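PDB 2PEF: serine protease inhibitor from Thermoanaerobacter tengcongensis, which probably inhibits serine proteases as a serpin-type inhibitor and is captured here in the latent state. Local coordinates for residues A41-A46 with D114-D119; T90-I95 with N134-S139. All coordinates share one frame; numbering follows the deposited sequence.

The two contacts lie on opposite faces of strand 87-98 of the main serpin sheet, their centres about 13 Å apart. Interaction 1 packs against it from behind, where helices 35-46 and 106-116 meet; interaction 2 includes it and lies under helix 127-140. Asp-119 ties them together: its N gives a hydrogen bond to Asn-93 O (2.9 Å) and its O accepts one from Ile-95 N (2.9 Å), in parallel pairing. Asn-93 ND2 is also hydrogen-bonded to Tyr-116 O, and Met-44 CE packs 3.6 Å from Asn-93 OD1. Neither contact includes strand 322-331, which pairs with strands 158-169 and 310-318 and probably represents the inserted reactive-centre loop of the latent form.

Interaction 1: residues A41-A46 with D114-D119; sequences ALAMTA and DYYKAD
Met-44 lays its side chain over one face of the Tyr-116 ring, the two side chains running past each other in opposite directions. The touching atom is Met-44 CG, 3.6 Å from Tyr-116 CG and shifted from the middle of the ring toward its rim. Measured to the ring centroid it stands at 3.9 Å, 21° from the normal, a CH-pi contact. Beyond it Met-44 SD lies oblique to the ring, 5.0 Å from the Tyr-116 centroid, as a Met-aromatic contact, and continues to Ala-118 CB at 4.2 Å. A bend at the last torsion (chi3 -68°) then turns the methyl out of the line of the chain. An unbranched, flexible methionine suits this place, since it can follow both the ring and the alanine beside it. Tyr-116 holds CG anti to its carbonyl carbon (chi1 -64°), which sends the ring toward helix 35-46. There the phenol oxygen reaches Ala-43, with OH 3.3 Å from Ala-43 CB; the small methyl lets the ring come close to the helix. The hydroxyl is buried but hydrogen-bonded to Asn-71 OD1. A phenylalanine in its place would probably keep a face for Met-44 but leave Asn-71 without its phenolic mate. At Lys-117 the chain departs from helical angles, with positive phi, and starts toward strand 119-123. Leu-74 of helix 67-80 touches Ala-43 and Tyr-116, while Met-44 also packs on Ile-95 of strand 87-98 and Leu-160 of strand 158-169, so the contact joins three helices to the back of the sheet.

Interaction 2: residues T90-I95 with N134-S139; sequences TIANSI and NNWVKS
The indole of Trp-136 carries Ser-94 on one face, while Asn-93 N and Val-137 CG1 lie in its plane at the edge. Ser-94 OG stands 3.2 Å above the ring plane, displaced toward the rim and closest to Trp-136 CH2 at 3.3 Å. Ser-94 CB makes a CH-pi contact over the same face, 3.8 Å from the six-membered-ring centroid and 27° off its normal. Also at the edge, Ala-92 O lies near the plane, 3.6 Å from Trp-136 CH2. Ala-92 CB sits on the other side of the plane, beyond the rim, 3.7 Å from Trp-136 CZ2. With CG anti to the backbone N (chi1 -173°), the tryptophan reaches across to the strand; segments 134-139 and 90-95 run nearly antiparallel, their axes 10.1 Å apart at closest approach. Serine and alanine are short enough to admit so broad a ring, which also meets Phe-121 with the planes at about 85°. Within these two segments Trp-136 makes all of the helix's contact with the strand, by dispersion and CH-pi contact without a hydrogen bond. The buried polar atoms are satisfied by others: Trp-136 NE1 by Asp-119 OD2, whose bond probably fixes the ring's rotation, and Ser-94 OG by Trp-96 NE1.

Interaction 1: residues A41-A46 with D114-D119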
loop_
_atom_site.group_PDB
_atom_site.type_symbol
_atom_site.label_atom_id
_atom_site.label_comp_id
_atom_site.label_asym_id
_atom_site.label_seq_id
_atom_site.Cartn_x
_atom_site.Cartn_y
_atom_site.Cartn_z
ATOM N N ALA A 41 7.628 4.831 -3.207
ATOM C CA ALA A 41 7.657 6.287 -3.278
ATOM C C ALA A 41 8.738 6.835 -2.353
ATOM O O ALA A 41 9.484 7.741 -2.721
ATOM C CB ALA A 41 6.303 6.863 -2.906
ATOM N N LEU A 42 8.821 6.260 -1.154
ATOM C CA LEU A 42 9.767 6.720 -0.147
ATOM C C LEU A 42 11.200 6.305 -0.468
ATOM O O LEU A 42 12.140 7.039 -0.165
ATOM C CB LEU A 42 9.355 6.227 1.241
ATOM C CG LEU A 42 8.066 6.828 1.818
ATOM C CD1 LEU A 42 7.564 5.992 2.988
ATOM C CD2 LEU A 42 8.256 8.287 2.240
ATOM N N ALA A 43 11.366 5.128 -1.069
ATOM C CA ALA A 43 12.699 4.675 -1.468
ATOM C C ALA A 43 13.265 5.560 -2.579
ATOM O O ALA A 43 14.453 5.923 -2.550
ATOM C CB ALA A 43 12.666 3.219 -1.887
ATOM N N MET A 44 12.417 5.922 -3.544
ATOM C CA MET A 44 12.799 6.886 -4.583
ATOM C C MET A 44 13.255 8.189 -3.940
ATOM O O MET A 44 14.316 8.718 -4.272
ATOM C CB MET A 44 11.635 7.177 -5.537
ATOM C CG MET A 44 11.391 6.112 -6.597
ATOM S SD MET A 44 10.385 6.720 -7.963
ATOM C CE MET A 44 8.796 6.975 -7.181
ATOM N N THR A 45 12.446 8.683 -3.004
ATOM C CA THR A 45 12.705 9.939 -2.318
ATOM C C THR A 45 14.030 9.896 -1.552
ATOM O O THR A 45 14.773 10.874 -1.543
ATOM C CB THR A 45 11.544 10.304 -1.358
ATOM O OG1 THR A 45 10.301 10.271 -2.070
ATOM C CG2 THR A 45 11.733 11.693 -0.764
ATOM N N ALA A 46 14.325 8.750 -0.936
ATOM C CA ALA A 46 15.532 8.581 -0.126
ATOM C C ALA A 46 16.823 8.720 -0.933
ATOM O O ALA A 46 17.867 9.085 -0.384
ATOM C CB ALA A 46 15.501 7.244 0.614
ATOM N N ASP A 114 16.722 3.846 -13.701
ATOM C CA ASP A 114 17.283 2.495 -13.783
ATOM C C ASP A 114 16.634 1.479 -12.850
ATOM O O ASP A 114 16.250 0.397 -13.290
ATOM C CB ASP A 114 18.799 2.513 -13.561
ATOM C CG ASP A 114 19.568 3.010 -14.777
ATOM O OD1 ASP A 114 18.993 3.061 -15.886
ATOM O OD2 ASP A 114 20.761 3.346 -14.621
ATOM N N TYR A 115 16.530 1.824 -11.568
ATOM C CA TYR A 115 16.017 0.903 -10.553
ATOM C C TYR A 115 14.501 0.949 -10.387
ATOM O O TYR A 115 13.891 -0.037 -9.970
ATOM C CB TYR A 115 16.685 1.176 -9.203
ATOM C CG TYR A 115 18.124 0.719 -9.132
ATOM C CD1 TYR A 115 19.165 1.560 -9.523
ATOM C CD2 TYR A 115 18.443 -0.560 -8.680
ATOM C CE1 TYR A 115 20.491 1.136 -9.458
ATOM C CE2 TYR A 115 19.761 -0.992 -8.607
ATOM C CZ TYR A 115 20.780 -0.142 -9.001
ATOM O OH TYR A 115 22.086 -0.566 -8.936
ATOM N N TYR A 116 13.898 2.092 -10.705
ATOM C CA TYR A 116 12.470 2.294 -10.453
ATOM C C TYR A 116 11.653 2.520 -11.720
ATOM O O TYR A 116 10.434 2.696 -11.649
ATOM C CB TYR A 116 12.265 3.447 -9.462
ATOM C CG TYR A 116 12.849 3.141 -8.105
ATOM C CD1 TYR A 116 14.175 3.452 -7.814
ATOM C CD2 TYR A 116 12.088 2.500 -7.124
ATOM C CE1 TYR A 116 14.733 3.158 -6.572
ATOM C CE2 TYR A 116 12.639 2.197 -5.873
ATOM C CZ TYR A 116 13.962 2.529 -5.607
ATOM O OH TYR A 116 14.523 2.234 -4.380
ATOM N N LYS A 117 12.328 2.504 -12.869
ATOM C CA LYS A 117 11.687 2.697 -14.175
ATOM C C LYS A 117 10.756 3.907 -14.174
ATOM O O LYS A 117 9.670 3.870 -14.760
ATOM C CB LYS A 117 10.908 1.440 -14.585
ATOM C CG LYS A 117 11.751 0.187 -14.716
ATOM C CD LYS A 117 10.912 -0.973 -15.219
ATOM C CE LYS A 117 11.752 -2.225 -15.382
ATOM N N ALA A 118 11.186 4.984 -13.519
ATOM C CA ALA A 118 10.321 6.138 -13.329
ATOM C C ALA A 118 10.208 7.016 -14.568
ATOM O O ALA A 118 11.207 7.343 -15.213
ATOM C CB ALA A 118 10.763 6.955 -12.131
ATOM N N ASP A 119 8.971 7.373 -14.894
ATOM C CA ASP A 119 8.686 8.410 -15.877
ATOM C C ASP A 119 9.147 9.742 -15.302
ATOM O O ASP A 119 8.816 10.077 -14.163
ATOM C CB ASP A 119 7.182 8.483 -16.134
ATOM C CG ASP A 119 6.648 7.286 -16.896
ATOM O OD1 ASP A 119 7.377 6.721 -17.735
ATOM O OD2 ASP A 119 5.475 6.926 -16.663
#

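Interaction 2: residues T90-I95 with N134-S139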
loop_
_atom_site.group_PDB
_atom_site.type_symbol
_atom_site.label_atom_id
_atom_site.label_comp_id
_atom_site.label_asym_id
_atom_site.label_seq_id
_atom_site.Cartn_x
_atom_site.Cartn_y
_atom_site.Cartn_z
ATOM N N THR A 90 0.577 -4.410 -11.658
ATOM C CA THR A 90 1.471 -3.476 -12.341
ATOM C C THR A 90 1.868 -2.340 -11.409
ATOM O O THR A 90 1.077 -1.910 -10.563
ATOM C CB THR A 90 0.867 -2.903 -13.647
ATOM O OG1 THR A 90 -0.417 -2.330 -13.378
ATOM C CG2 THR A 90 0.727 -3.993 -14.715
ATOM N N ILE A 91 3.106 -1.876 -11.564
ATOM C CA ILE A 91 3.666 -0.818 -10.725
ATOM C C ILE A 91 4.177 0.313 -11.615
ATOM O O ILE A 91 4.777 0.064 -12.660
ATOM C CB ILE A 91 4.819 -1.355 -9.833
ATOM C CG1 ILE A 91 4.300 -2.449 -8.893
ATOM C CG2 ILE A 91 5.478 -0.221 -9.043
ATOM C CD1 ILE A 91 5.381 -3.323 -8.278
ATOM N N ALA A 92 3.928 1.552 -11.197
ATOM C CA ALA A 92 4.355 2.716 -11.964
ATOM C C ALA A 92 4.926 3.777 -11.047
ATOM O O ALA A 92 4.375 4.067 -9.982
ATOM C CB ALA A 92 3.203 3.279 -12.780
ATOM N N ASN A 93 6.050 4.339 -11.467
ATOM C CA ASN A 93 6.709 5.389 -10.715
ATOM C C ASN A 93 6.912 6.601 -11.600
ATOM O O ASN A 93 7.164 6.461 -12.797
ATOM C CB ASN A 93 8.047 4.892 -10.181
ATOM C CG ASN A 93 7.885 3.761 -9.187
ATOM O OD1 ASN A 93 7.242 3.923 -8.151
ATOM N ND2 ASN A 93 8.444 2.605 -9.508
ATOM N N SER A 94 6.788 7.787 -11.013
ATOM C CA SER A 94 7.071 9.019 -11.734
ATOM C C SER A 94 7.638 10.112 -10.843
ATOM O O SER A 94 7.418 10.123 -9.629
ATOM C CB SER A 94 5.826 9.524 -12.481
ATOM O OG SER A 94 4.768 9.802 -11.590
ATOM N N ILE A 95 8.392 11.009 -11.469
ATOM C CA ILE A 95 8.875 12.229 -10.839
ATOM C C ILE A 95 8.361 13.366 -11.708
ATOM O O ILE A 95 8.351 13.263 -12.941
ATOM C CB ILE A 95 10.434 12.297 -10.796
ATOM C CG1 ILE A 95 11.054 10.944 -10.402
ATOM C CG2 ILE A 95 10.917 13.454 -9.901
ATOM C CD1 ILE A 95 10.768 10.466 -8.985
ATOM N N ASN A 134 -3.048 13.815 -12.692
ATOM C CA ASN A 134 -4.262 13.038 -12.474
ATOM C C ASN A 134 -4.562 12.045 -13.591
ATOM O O ASN A 134 -5.047 10.943 -13.329
ATOM C CB ASN A 134 -5.457 13.954 -12.222
ATOM C CG ASN A 134 -5.384 14.632 -10.869
ATOM O OD1 ASN A 134 -4.741 14.132 -9.946
ATOM N ND2 ASN A 134 -6.042 15.779 -10.746
ATOM N N ASN A 135 -4.268 12.432 -14.830
ATOM C CA ASN A 135 -4.378 11.507 -15.957
ATOM C C ASN A 135 -3.396 10.344 -15.846
ATOM O O ASN A 135 -3.732 9.201 -16.189
ATOM C CB ASN A 135 -4.222 12.250 -17.285
ATOM C CG ASN A 135 -5.473 13.014 -17.662
ATOM O OD1 ASN A 135 -6.591 12.524 -17.479
ATOM N ND2 ASN A 135 -5.296 14.219 -18.188
ATOM N N TRP A 136 -2.205 10.640 -15.328
ATOM C CA TRP A 136 -1.187 9.628 -15.108
ATOM C C TRP A 136 -1.647 8.642 -14.038
ATOM O O TRP A 136 -1.637 7.442 -14.273
ATOM C CB TRP A 136 0.150 10.277 -14.730
ATOM C CG TRP A 136 1.297 9.318 -14.647
ATOM C CD1 TRP A 136 2.147 8.967 -15.659
ATOM C CD2 TRP A 136 1.737 8.598 -13.487
ATOM N NE1 TRP A 136 3.082 8.073 -15.203
ATOM C CE2 TRP A 136 2.855 7.829 -13.874
ATOM C CE3 TRP A 136 1.293 8.528 -12.162
ATOM C CZ2 TRP A 136 3.535 6.993 -12.982
ATOM C CZ3 TRP A 136 1.972 7.694 -11.270
ATOM C CH2 TRP A 136 3.083 6.943 -11.688
ATOM N N VAL A 137 -2.086 9.149 -12.885
ATOM C CA VAL A 137 -2.568 8.264 -11.813
ATOM C C VAL A 137 -3.803 7.452 -12.240
ATOM O O VAL A 137 -3.896 6.257 -11.945
ATOM C CB VAL A 137 -2.798 8.996 -10.448
ATOM C CG1 VAL A 137 -1.504 9.631 -9.946
ATOM C CG2 VAL A 137 -3.903 10.033 -10.539
ATOM N N LYS A 138 -4.717 8.088 -12.968
ATOM C CA LYS A 138 -5.892 7.392 -13.485
ATOM C C LYS A 138 -5.492 6.244 -14.409
ATOM O O LYS A 138 -6.058 5.157 -14.325
ATOM C CB LYS A 138 -6.837 8.356 -14.207
ATOM C CG LYS A 138 -8.236 7.807 -14.416
ATOM C CD LYS A 138 -9.126 8.789 -15.170
ATOM C CE LYS A 138 -10.556 8.282 -15.240
ATOM N N SER A 139 -4.520 6.488 -15.290
ATOM C CA SER A 139 -4.066 5.462 -16.236
ATOM C C SER A 139 -3.368 4.299 -15.530
ATOM O O SER A 139 -3.644 3.128 -15.820
ATOM C CB SER A 139 -3.123 6.065 -17.281
ATOM O OG SER A 139 -2.579 5.046 -18.109
#